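PDB 5JOQ: Lmo2184 protein from Listeria monocytogenes serovar 1/2a, which probably binds haem at the cell surface as the lipid-anchored substrate-binding protein of an ABC transporter for iron uptake. Local coordinates for residues T168-M173 against A219-I224; T40-T45 against K63-R68. All coordinates share one frame; numbering follows the deposited sequence.

In the fold
The two contacts lie on opposite sides of the chain's centre, their own centres about 32 Å apart, and they share no helix or strand. Contact 1 is buried: two parallel strands, 168-173 and 223-227, meet inside the mixed sheet of the C-terminal half, joined by backbone hydrogen bonds and by a threonine-aspartate pair at the start of the two strands. Contact 2 is a surface contact in the N-terminal half, where the first turn of helix 42-50 is touched by the loop between strands 57-58 and 73-77; methyl and ring carbons carry it, and no hydrogen bond crosses. The strand pair thus combines hydrogen bonds with apolar packing, whereas helix and loop meet through apolar packing alone.

Contact 1 of 2, residues T168-M173 against A219-I224; sequences TVLILM and ANPDII
Thr168 and Asp222 join where two neighbouring parallel strands of the central sheet of the C-terminal lobe begin, in the bilobal fold of a solute-binding protein. Two backbone hydrogen bonds hold the strands together: Ile223 N to Thr168 O at 3.2 Å, and Leu170 N to Ile223 O at 3.0 Å. Strand 223-227 is entered from helix 213-219 through Asn220, whose positive phi of 61° turns the chain out of the helix.

The polar side chains tie this entry down. The carboxylate oxygen Asp222 OD2 takes the N-H of Thr168 at 2.9 Å, a nearly straight bond that reaches it on the anti side and tilted from the carboxylate plane. In return Thr168 OG1, set between its own backbone N and carbonyl carbon (chi1 55°), accepts from Asp222 N at 2.9 Å. The two side chains cross at about a right angle. A water bonded to Thr168 OG1 donates to Ala219 O, linking the strand to the last turn of that helix.

Apolar packing lies on the face carrying Leu170 and Ile224. The ring of Pro221 runs alongside Leu170, both pointing the same way, with Leu170 CB 3.6 Å from Pro221 CG, and Val200 also touches this proline. Farther along, the branch methyl Ile224 CG2 meets Leu172 CD1 at 3.9 Å.

Contact 2 of 2, residues T40-T45 against K63-R68; sequences TTVAIT and KKLPKR
Val42 and Leu65 bring the backbones closest, their CA atoms 6.9 Å apart, where the first turn of helix 42-50 faces the extended loop 63-66 without a backbone hydrogen bond between them. The helix follows strand 37-39 of the parallel sheet in the N-terminal lobe, and its start is a classic N-cap: Thr41 OG1 accepts from Ile44 N at 3.1 Å, in a nearly straight hydrogen bond (166° at the hydrogen).

Packing between helix and loop is apolar. Leu65 reaches the helix with one branch, the methyl CD2, which meets both methyls of Val42, CG1 and CG2, at 3.9 Å. With CG anti to its carbonyl carbon (chi1 -65°), CD1 continues the extended chain and CD2 is the branch that turns to the helix, although the CB does not point there. The two side chains meet at a slant. Val42 CG2 also brushes the base of Lys63, lying 4.2 Å from its CB, while the rest of the lysine leads away from the helix.

One turn along, Pro66 packs against Thr45 at 3.9 Å, its ring carbon CD against the methyl CG2. Pro59 and Tyr69 also touch Thr45, and Pro66 reaches on to Asp49 of the same helix. Beyond it the loop is tied to the chain just past the helix by a salt bridge from Arg68 to Asp52.

The threonine's two branches divide the work: while CG2 faces the loop, Thr45 OG1 turns back to donate to Thr41 O at 2.9 Å, from above the carbonyl plane, and the same oxygen also accepts from Thr45 N.

Contact 1 of 2, residues T168-M173 against A219-I224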
loop_
_atom_site.group_PDB
_atom_site.type_symbol
_atom_site.label_atom_id
_atom_site.label_comp_id
_atom_site.label_asym_id
_atom_site.label_seq_id
_atom_site.Cartn_x
_atom_site.Cartn_y
_atom_site.Cartn_z
ATOM N N THR A 168 -16.227 21.285 -15.985
ATOM C CA THR A 168 -16.905 20.740 -14.828
ATOM C C THR A 168 -15.997 19.570 -14.374
ATOM O O THR A 168 -15.423 18.884 -15.198
ATOM C CB THR A 168 -18.315 20.246 -15.154
ATOM O OG1 THR A 168 -18.241 19.320 -16.228
ATOM C CG2 THR A 168 -19.218 21.415 -15.544
ATOM N N VAL A 169 -15.878 19.363 -13.075
ATOM C CA VAL A 169 -15.011 18.336 -12.542
ATOM C C VAL A 169 -15.630 17.427 -11.485
ATOM O O VAL A 169 -16.341 17.882 -10.628
ATOM C CB VAL A 169 -13.757 18.979 -11.894
ATOM C CG1 VAL A 169 -12.762 17.929 -11.433
ATOM C CG2 VAL A 169 -13.127 20.011 -12.813
ATOM N N LEU A 170 -15.317 16.143 -11.565
ATOM C CA LEU A 170 -15.754 15.187 -10.570
ATOM C C LEU A 170 -14.475 14.733 -9.860
ATOM O O LEU A 170 -13.535 14.306 -10.499
ATOM C CB LEU A 170 -16.478 14.009 -11.190
ATOM C CG LEU A 170 -16.613 12.775 -10.307
ATOM C CD1 LEU A 170 -17.299 13.124 -9.005
ATOM C CD2 LEU A 170 -17.345 11.659 -11.017
ATOM N N ILE A 171 -14.463 14.841 -8.542
ATOM C CA ILE A 171 -13.307 14.468 -7.745
ATOM C C ILE A 171 -13.615 13.201 -6.921
ATOM O O ILE A 171 -14.553 13.184 -6.150
ATOM C CB ILE A 171 -12.876 15.582 -6.775
ATOM C CG1 ILE A 171 -12.748 16.930 -7.463
ATOM C CG2 ILE A 171 -11.561 15.247 -6.101
ATOM C CD1 ILE A 171 -12.730 18.081 -6.501
ATOM N N LEU A 172 -12.804 12.167 -7.078
ATOM C CA LEU A 172 -13.036 10.902 -6.373
ATOM C C LEU A 172 -11.844 10.637 -5.463
ATOM O O LEU A 172 -10.700 10.878 -5.857
ATOM C CB LEU A 172 -13.194 9.726 -7.370
ATOM C CG LEU A 172 -14.340 9.844 -8.384
ATOM C CD1 LEU A 172 -14.297 8.656 -9.365
ATOM C CD2 LEU A 172 -15.683 9.917 -7.660
ATOM N N MET A 173 -12.102 10.148 -4.247
ATOM C CA MET A 173 -11.054 9.754 -3.320
ATOM C C MET A 173 -11.319 8.309 -2.911
ATOM O O MET A 173 -12.414 8.005 -2.446
ATOM C CB MET A 173 -11.060 10.661 -2.057
ATOM C CG MET A 173 -10.033 10.280 -1.065
ATOM S SD MET A 173 -10.095 11.251 0.459
ATOM C CE MET A 173 -11.600 10.713 1.292
ATOM N N ALA A 219 -24.711 13.930 -14.816
ATOM C CA ALA A 219 -24.088 15.251 -14.715
ATOM C C ALA A 219 -22.964 15.394 -15.736
ATOM O O ALA A 219 -22.687 16.505 -16.218
ATOM C CB ALA A 219 -23.567 15.490 -13.304
ATOM N N ASN A 220 -22.298 14.288 -16.053
ATOM C CA ASN A 220 -21.338 14.192 -17.151
ATOM C C ASN A 220 -20.169 15.160 -16.930
ATOM O O ASN A 220 -20.043 16.140 -17.674
ATOM C CB ASN A 220 -22.063 14.495 -18.475
ATOM C CG ASN A 220 -21.240 14.129 -19.712
ATOM O OD1 ASN A 220 -20.351 13.283 -19.666
ATOM N ND2 ASN A 220 -21.568 14.749 -20.841
ATOM N N PRO A 221 -19.309 14.953 -15.933
ATOM C CA PRO A 221 -18.181 15.881 -15.752
ATOM C C PRO A 221 -17.273 15.882 -16.974
ATOM O O PRO A 221 -17.057 14.851 -17.612
ATOM C CB PRO A 221 -17.446 15.343 -14.510
ATOM C CG PRO A 221 -17.838 13.831 -14.489
ATOM C CD PRO A 221 -19.306 13.861 -14.933
ATOM N N ASP A 222 -16.745 17.058 -17.307
ATOM C CA ASP A 222 -15.725 17.131 -18.356
ATOM C C ASP A 222 -14.492 16.320 -17.975
ATOM O O ASP A 222 -13.871 15.657 -18.817
ATOM C CB ASP A 222 -15.325 18.585 -18.570
ATOM C CG ASP A 222 -16.437 19.413 -19.188
ATOM O OD1 ASP A 222 -17.115 18.891 -20.077
ATOM O OD2 ASP A 222 -16.622 20.574 -18.763
ATOM N N ILE A 223 -14.107 16.385 -16.710
ATOM C CA ILE A 223 -12.862 15.814 -16.204
ATOM C C ILE A 223 -13.152 15.019 -14.945
ATOM O O ILE A 223 -13.950 15.456 -14.104
ATOM C CB ILE A 223 -11.845 16.926 -15.879
ATOM C CG1 ILE A 223 -11.434 17.672 -17.149
ATOM C CG2 ILE A 223 -10.612 16.365 -15.124
ATOM C CD1 ILE A 223 -10.709 19.039 -16.842
ATOM N N ILE A 224 -12.473 13.873 -14.778
ATOM C CA ILE A 224 -12.511 13.155 -13.500
ATOM C C ILE A 224 -11.105 13.141 -12.921
ATOM O O ILE A 224 -10.145 12.857 -13.646
ATOM C CB ILE A 224 -13.056 11.727 -13.648
ATOM C CG1 ILE A 224 -14.496 11.757 -14.215
ATOM C CG2 ILE A 224 -12.973 10.973 -12.276
ATOM C CD1 ILE A 224 -15.017 10.354 -14.623
HETATM O O HOH W 1 -20.850 18.677 -16.307
#

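Contact 2 of 2, residues T40-T45 against K63-R68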
loop_
_atom_site.group_PDB
_atom_site.type_symbol
_atom_site.label_atom_id
_atom_site.label_comp_id
_atom_site.label_asym_id
_atom_site.label_seq_id
_atom_site.Cartn_x
_atom_site.Cartn_y
_atom_site.Cartn_z
ATOM N N THR A 40 2.896 16.839 14.967
ATOM C CA THR A 40 2.570 15.440 14.681
ATOM C C THR A 40 2.353 15.135 13.199
ATOM O O THR A 40 2.009 13.996 12.871
ATOM C CB THR A 40 1.327 14.973 15.444
ATOM O OG1 THR A 40 0.194 15.691 14.948
ATOM C CG2 THR A 40 1.467 15.239 16.943
ATOM N N THR A 41 2.550 16.095 12.292
ATOM C CA THR A 41 2.468 15.772 10.871
ATOM C C THR A 41 3.599 16.444 10.105
ATOM O O THR A 41 4.171 17.451 10.544
ATOM C CB THR A 41 1.135 16.201 10.243
ATOM O OG1 THR A 41 1.182 17.607 9.966
ATOM C CG2 THR A 41 -0.039 15.908 11.193
ATOM N N VAL A 42 3.882 15.884 8.920
ATOM C CA VAL A 42 4.916 16.452 8.053
ATOM C C VAL A 42 4.569 17.893 7.677
ATOM O O VAL A 42 5.413 18.799 7.762
ATOM C CB VAL A 42 5.101 15.583 6.796
ATOM C CG1 VAL A 42 6.032 16.297 5.811
ATOM C CG2 VAL A 42 5.666 14.203 7.159
ATOM N N ALA A 43 3.320 18.123 7.242
ATOM C CA ALA A 43 2.902 19.477 6.847
ATOM C C ALA A 43 3.126 20.495 7.963
ATOM O O ALA A 43 3.581 21.620 7.705
ATOM C CB ALA A 43 1.434 19.473 6.430
ATOM N N ILE A 44 2.769 20.152 9.206
ATOM C CA ILE A 44 2.952 21.119 10.296
ATOM C C ILE A 44 4.432 21.346 10.549
ATOM O O ILE A 44 4.864 22.479 10.812
ATOM C CB ILE A 44 2.222 20.649 11.578
ATOM C CG1 ILE A 44 0.697 20.726 11.372
ATOM C CG2 ILE A 44 2.654 21.481 12.817
ATOM C CD1 ILE A 44 -0.063 19.848 12.379
ATOM N N THR A 45 5.239 20.275 10.467
ATOM C CA THR A 45 6.675 20.402 10.702
ATOM C C THR A 45 7.303 21.373 9.713
ATOM O O THR A 45 8.188 22.160 10.077
ATOM C CB THR A 45 7.360 19.024 10.589
ATOM O OG1 THR A 45 6.813 18.111 11.554
ATOM C CG2 THR A 45 8.838 19.166 10.893
ATOM N N LYS A 63 8.941 10.302 4.998
ATOM C CA LYS A 63 9.147 11.485 4.185
ATOM C C LYS A 63 10.266 12.338 4.763
ATOM O O LYS A 63 10.481 12.375 5.974
ATOM C CB LYS A 63 7.860 12.309 4.095
ATOM C CG LYS A 63 6.689 11.551 3.459
ATOM C CD LYS A 63 5.483 12.444 3.263
ATOM C CE LYS A 63 4.291 11.653 2.700
ATOM N NZ LYS A 63 4.454 11.228 1.275
ATOM N N LYS A 64 10.984 13.015 3.871
ATOM C CA LYS A 64 12.044 13.935 4.269
ATOM C C LYS A 64 11.460 15.107 5.066
ATOM O O LYS A 64 10.428 15.685 4.691
ATOM C CB LYS A 64 12.787 14.427 3.020
ATOM C CG LYS A 64 13.677 15.644 3.208
ATOM C CD LYS A 64 14.860 15.350 4.128
ATOM C CE LYS A 64 15.613 16.642 4.472
ATOM N NZ LYS A 64 16.675 16.408 5.496
ATOM N N LEU A 65 12.098 15.429 6.190
ATOM C CA LEU A 65 11.701 16.550 7.025
ATOM C C LEU A 65 12.757 17.648 6.963
ATOM O O LEU A 65 13.907 17.394 6.590
ATOM C CB LEU A 65 11.505 16.102 8.480
ATOM C CG LEU A 65 10.353 15.123 8.724
ATOM C CD1 LEU A 65 10.262 14.798 10.175
ATOM C CD2 LEU A 65 9.052 15.747 8.263
ATOM N N PRO A 66 12.410 18.885 7.308
ATOM C CA PRO A 66 13.435 19.937 7.323
ATOM C C PRO A 66 14.646 19.514 8.150
ATOM O O PRO A 66 14.515 18.901 9.218
ATOM C CB PRO A 66 12.706 21.140 7.932
ATOM C CG PRO A 66 11.228 20.899 7.593
ATOM C CD PRO A 66 11.083 19.376 7.710
ATOM N N LYS A 67 15.833 19.861 7.640
ATOM C CA LYS A 67 17.087 19.407 8.234
ATOM C C LYS A 67 17.278 19.898 9.662
ATOM O O LYS A 67 17.940 19.227 10.456
ATOM C CB LYS A 67 18.263 19.859 7.373
ATOM C CG LYS A 67 18.279 19.199 6.001
ATOM C CD LYS A 67 19.300 19.843 5.064
ATOM C CE LYS A 67 19.200 19.252 3.653
ATOM N NZ LYS A 67 19.435 17.783 3.669
ATOM N N ARG A 68 16.723 21.051 10.018
ATOM C CA ARG A 68 16.969 21.538 11.367
ATOM C C ARG A 68 16.432 20.584 12.433
ATOM O O ARG A 68 16.871 20.651 13.579
ATOM C CB ARG A 68 16.371 22.936 11.561
ATOM C CG ARG A 68 14.877 22.986 11.470
ATOM C CD ARG A 68 14.343 24.400 11.867
ATOM N NE ARG A 68 14.650 24.738 13.266
ATOM C CZ ARG A 68 14.654 25.979 13.753
ATOM N NH1 ARG A 68 14.371 27.011 12.958
ATOM N NH2 ARG A 68 14.938 26.193 15.038
#